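Local coordinates for 190aa long hypothetical protein (Pyrococcus horikoshii, PDB 2DDZ) that is of unknown function, belongs to the DUF366 family and assembles as a hexamer, at the interface of chains A and B. Coordinates in Å, arbitrary orientation; residue numbers count along the deposited sequence, not the author numbering. Chains: chain A/B, 190aa long hypothetical protein.

Contact 1: the interface of chains A and B. Residues chain A 88-89, 109-111; chain B 178, 182.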
# COMPACT_ATOMS: atom_id res chain seq x y z
N GLN A 88 16.14 -1.16 -10.45
CA GLN A 88 17.40 -1.86 -10.70
C GLN A 88 17.77 -1.81 -12.19
O GLN A 88 18.88 -1.42 -12.55
CB GLN A 88 17.31 -3.32 -10.28
CG GLN A 88 18.55 -4.14 -10.56
CD GLN A 88 18.24 -5.62 -10.77
OE1 GLN A 88 17.20 -5.97 -11.32
NE2 GLN A 88 19.15 -6.48 -10.35
N LYS A 89 16.83 -2.17 -13.06
CA LYS A 89 17.14 -2.19 -14.48
C LYS A 89 17.36 -0.82 -15.11
O LYS A 89 18.09 -0.70 -16.09
CB LYS A 89 16.10 -3.04 -15.22
CG LYS A 89 16.41 -4.54 -14.98
CD LYS A 89 15.30 -5.51 -15.39
CE LYS A 89 14.26 -5.69 -14.28
NZ LYS A 89 14.84 -6.23 -13.00
N ARG A 109 21.16 -7.00 -20.90
CA ARG A 109 20.30 -8.17 -21.01
C ARG A 109 19.59 -8.15 -19.66
O ARG A 109 20.04 -8.76 -18.68
CB ARG A 109 21.11 -9.46 -21.18
CG ARG A 109 21.86 -9.53 -22.50
CD ARG A 109 22.61 -10.85 -22.67
NE ARG A 109 23.65 -10.76 -23.70
CZ ARG A 109 24.49 -11.73 -24.01
NH1 ARG A 109 24.42 -12.89 -23.37
NH2 ARG A 109 25.41 -11.56 -24.95
N GLY A 110 18.49 -7.39 -19.60
CA GLY A 110 17.76 -7.26 -18.36
C GLY A 110 18.59 -6.49 -17.35
O GLY A 110 18.80 -5.29 -17.49
N ASP A 111 19.09 -7.17 -16.33
CA ASP A 111 19.89 -6.50 -15.31
C ASP A 111 21.39 -6.79 -15.39
O ASP A 111 22.14 -6.41 -14.49
CB ASP A 111 19.36 -6.87 -13.92
CG ASP A 111 19.47 -8.35 -13.61
OD1 ASP A 111 19.38 -9.17 -14.56
OD2 ASP A 111 19.64 -8.70 -12.42
N LYS B 178 10.32 -8.91 -18.11
CA LYS B 178 11.51 -9.27 -17.35
C LYS B 178 11.45 -8.54 -16.00
O LYS B 178 11.90 -9.07 -14.98
CB LYS B 178 12.78 -8.86 -18.11
CG LYS B 178 14.08 -9.13 -17.34
CD LYS B 178 14.49 -10.59 -17.40
CE LYS B 178 15.56 -10.94 -16.35
NZ LYS B 178 16.82 -10.13 -16.40
N ASP B 182 11.75 -10.94 -12.71
CA ASP B 182 12.86 -10.71 -11.79
C ASP B 182 12.29 -10.42 -10.41
O ASP B 182 12.89 -10.78 -9.38
CB ASP B 182 13.70 -9.50 -12.23
CG ASP B 182 14.76 -9.86 -13.28
OD1 ASP B 182 14.94 -11.07 -13.55
OD2 ASP B 182 15.41 -8.93 -13.82

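Contact 2: the interface of chains A and B. Residues chain A 53-55, 111, 124; chain B 182, 185-186.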
# COMPACT_ATOMS: atom_id res chain seq x y z
N ASP A 53 18.97 -14.25 -4.80
CA ASP A 53 18.38 -14.86 -5.98
C ASP A 53 18.08 -16.31 -5.65
O ASP A 53 19.00 -17.12 -5.51
CB ASP A 53 19.33 -14.78 -7.17
CG ASP A 53 18.60 -14.83 -8.51
OD1 ASP A 53 17.63 -15.61 -8.64
OD2 ASP A 53 19.00 -14.08 -9.42
N ILE A 54 16.80 -16.63 -5.53
CA ILE A 54 16.35 -17.98 -5.22
C ILE A 54 16.79 -19.00 -6.27
O ILE A 54 17.01 -20.18 -5.96
CB ILE A 54 14.81 -18.03 -5.09
CG1 ILE A 54 14.35 -17.22 -3.88
CG2 ILE A 54 14.34 -19.47 -4.96
CD1 ILE A 54 14.95 -17.71 -2.58
N GLU A 55 16.93 -18.57 -7.52
CA GLU A 55 17.34 -19.48 -8.58
C GLU A 55 18.79 -19.91 -8.37
O GLU A 55 19.13 -21.07 -8.60
CB GLU A 55 17.20 -18.81 -9.95
CG GLU A 55 17.37 -19.77 -11.12
CD GLU A 55 17.19 -19.09 -12.46
OE1 GLU A 55 16.67 -17.95 -12.50
OE2 GLU A 55 17.56 -19.70 -13.49
N ASP A 111 19.09 -7.17 -16.33
CA ASP A 111 19.89 -6.50 -15.31
C ASP A 111 21.39 -6.79 -15.39
O ASP A 111 22.14 -6.41 -14.49
CB ASP A 111 19.36 -6.87 -13.92
CG ASP A 111 19.47 -8.35 -13.61
OD1 ASP A 111 19.38 -9.17 -14.56
OD2 ASP A 111 19.64 -8.70 -12.42
N ILE A 124 21.27 -7.51 -7.94
CA ILE A 124 20.10 -8.10 -7.35
C ILE A 124 19.23 -6.97 -6.81
O ILE A 124 19.75 -5.94 -6.38
CB ILE A 124 20.47 -9.12 -6.23
CG1 ILE A 124 19.36 -10.17 -6.12
CG2 ILE A 124 20.66 -8.44 -4.88
CD1 ILE A 124 18.04 -9.57 -5.67
N ASP B 182 11.75 -10.94 -12.71
CA ASP B 182 12.86 -10.71 -11.79
C ASP B 182 12.29 -10.42 -10.41
O ASP B 182 12.89 -10.78 -9.38
CB ASP B 182 13.70 -9.50 -12.23
CG ASP B 182 14.76 -9.86 -13.28
OD1 ASP B 182 14.94 -11.07 -13.55
OD2 ASP B 182 15.41 -8.93 -13.82
N LYS B 185 11.49 -13.80 -8.40
CA LYS B 185 12.52 -14.81 -8.13
C LYS B 185 13.42 -14.52 -6.94
O LYS B 185 14.35 -15.28 -6.64
CB LYS B 185 13.39 -15.01 -9.37
CG LYS B 185 14.14 -13.76 -9.77
CD LYS B 185 15.34 -14.04 -10.66
CE LYS B 185 16.22 -12.80 -10.82
NZ LYS B 185 17.35 -12.99 -11.78
N VAL B 186 13.18 -13.39 -6.29
CA VAL B 186 14.02 -13.00 -5.17
C VAL B 186 13.34 -13.12 -3.83
O VAL B 186 12.16 -12.81 -3.69
CB VAL B 186 14.50 -11.54 -5.33
CG1 VAL B 186 15.38 -11.42 -6.55
CG2 VAL B 186 13.30 -10.59 -5.42

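Contact 1: the interface of chains A and B
A:Lys89 reaches across to B:Asp182 with its ammonium tip, A:Lys89 NZ lying 2.9 Å from OD2 of the aspartate. Both chains are copies of one DUF366-family protein, and this ionic patch, with a twin generated by the two-fold, sets helix 81-100 and the hairpin turn after strand 106-109 of chain A against helix 161-184 of chain B. From CB outward, A:Lys89 first meets the partner at CD, where the chain begins to bend (chi3 -86°), and from there on it lies beside the partner's carboxylate. CD passes 3.8 Å from B:Asp182 OD2, CE closes on the same oxygen, and a second bend (chi4 -60°) delivers NZ to it, the two side chains having crossed obliquely. A:Lys89 NZ uses the anti lone pair of OD2, the one pointing away from OD1, and also comes within 3.5 Å of B:Asp182 CB. The ammonium is steered from its own chain as well: A:Lys89 NZ donates to the side-chain amide oxygen OE1 of A:Gln88 at 2.9 Å, nearly in line with that C=O (166°). The amide nitrogen NE2 of A:Gln88 has a hydrogen bond to A:Asp111 OD2, a weak, bent link between the helix and the turn.

B:Lys178 supplies the second cation. Its CG is anti to the backbone N, and bends at chi2 and chi4 bring B:Lys178 NZ over the CA of A:Gly110, 3.6 Å away. From there B:Lys178 NZ makes a salt bridge to A:Asp111 OD1, a weak hydrogen bond at 3.3 Å, crossing that side chain at about a right angle, and another, likewise weak, within its own chain to B:Asp182 OD2. B:Asp182 OD2 therefore lies between two ammonium groups, which may favour its charged form and may offset the repulsion from A:Asp111 OD1, 4.1 Å from it.

Contact 2: the interface of chains A and B
B:Lys185 lies obliquely across the carboxylate of A:Asp53, and both its side chain and its backbone hold chain A. The charged contact is at the tip: B:Lys185 NZ donates to A:Asp53 OD2 at 3.1 Å, on the syn side and 20° out of the carboxylate plane. The lysine leaves its backbone with CG between N and the carbonyl carbon (chi1 62°), then runs extended, so its methylenes lie along the carboxylate before the ammonium arrives; B:Lys185 CD is 3.4 Å from A:Asp53 OD1. Behind B:Lys185 NZ, B:Asp182 OD1 forms a longer salt bridge of 3.6 Å within chain B, so the ammonium sits between an acid of each chain, and their charges may steady its position.

Backbone bonding comes next. A:Ile54 N donates to B:Lys185 O at 3.0 Å, and CB and CG1 of the same isoleucine lie beside that oxygen. This bond accompanies an antiparallel bridge pairing A:Asp53 with B:Val186. On the chain A side, A:Glu55 N donates to A:Asp53 OD1 at 3.2 Å, on the anti side; A:Asp53 thus acts as N-cap of helix 54-58 with one oxygen while the other takes the lysine.

The apolar part is small. A:Ile124 CD1 touches B:Val186 CG1 at 3.4 Å, a tight fit, as the two side chains slide past each other in opposite directions.

In the fold, the C-terminal segment of chain B, just beyond helix 161-184, lies against the start of helix 54-58 and strand 121-127 of chain A.

The C-alpha centres of contact 1 and contact 2 are about 10 Å apart, and the two patches share A:Asp111 and B:Asp182. On chain B, contact 1 uses the last turns of helix 161-184, contact 2 its end and the segment that follows, so one continuous stretch meets first helix 81-100 and the turn beyond strand 106-109, then the start of helix 54-58 and strand 121-127. B:Asp182 joins the two: its OD2 faces A:Lys89 and B:Lys178 in contact 1, its OD1 B:Lys185 in contact 2. Two-fold symmetry repeats both patches with the chains exchanged, which fits a reciprocal pairing within the six-copy assembly.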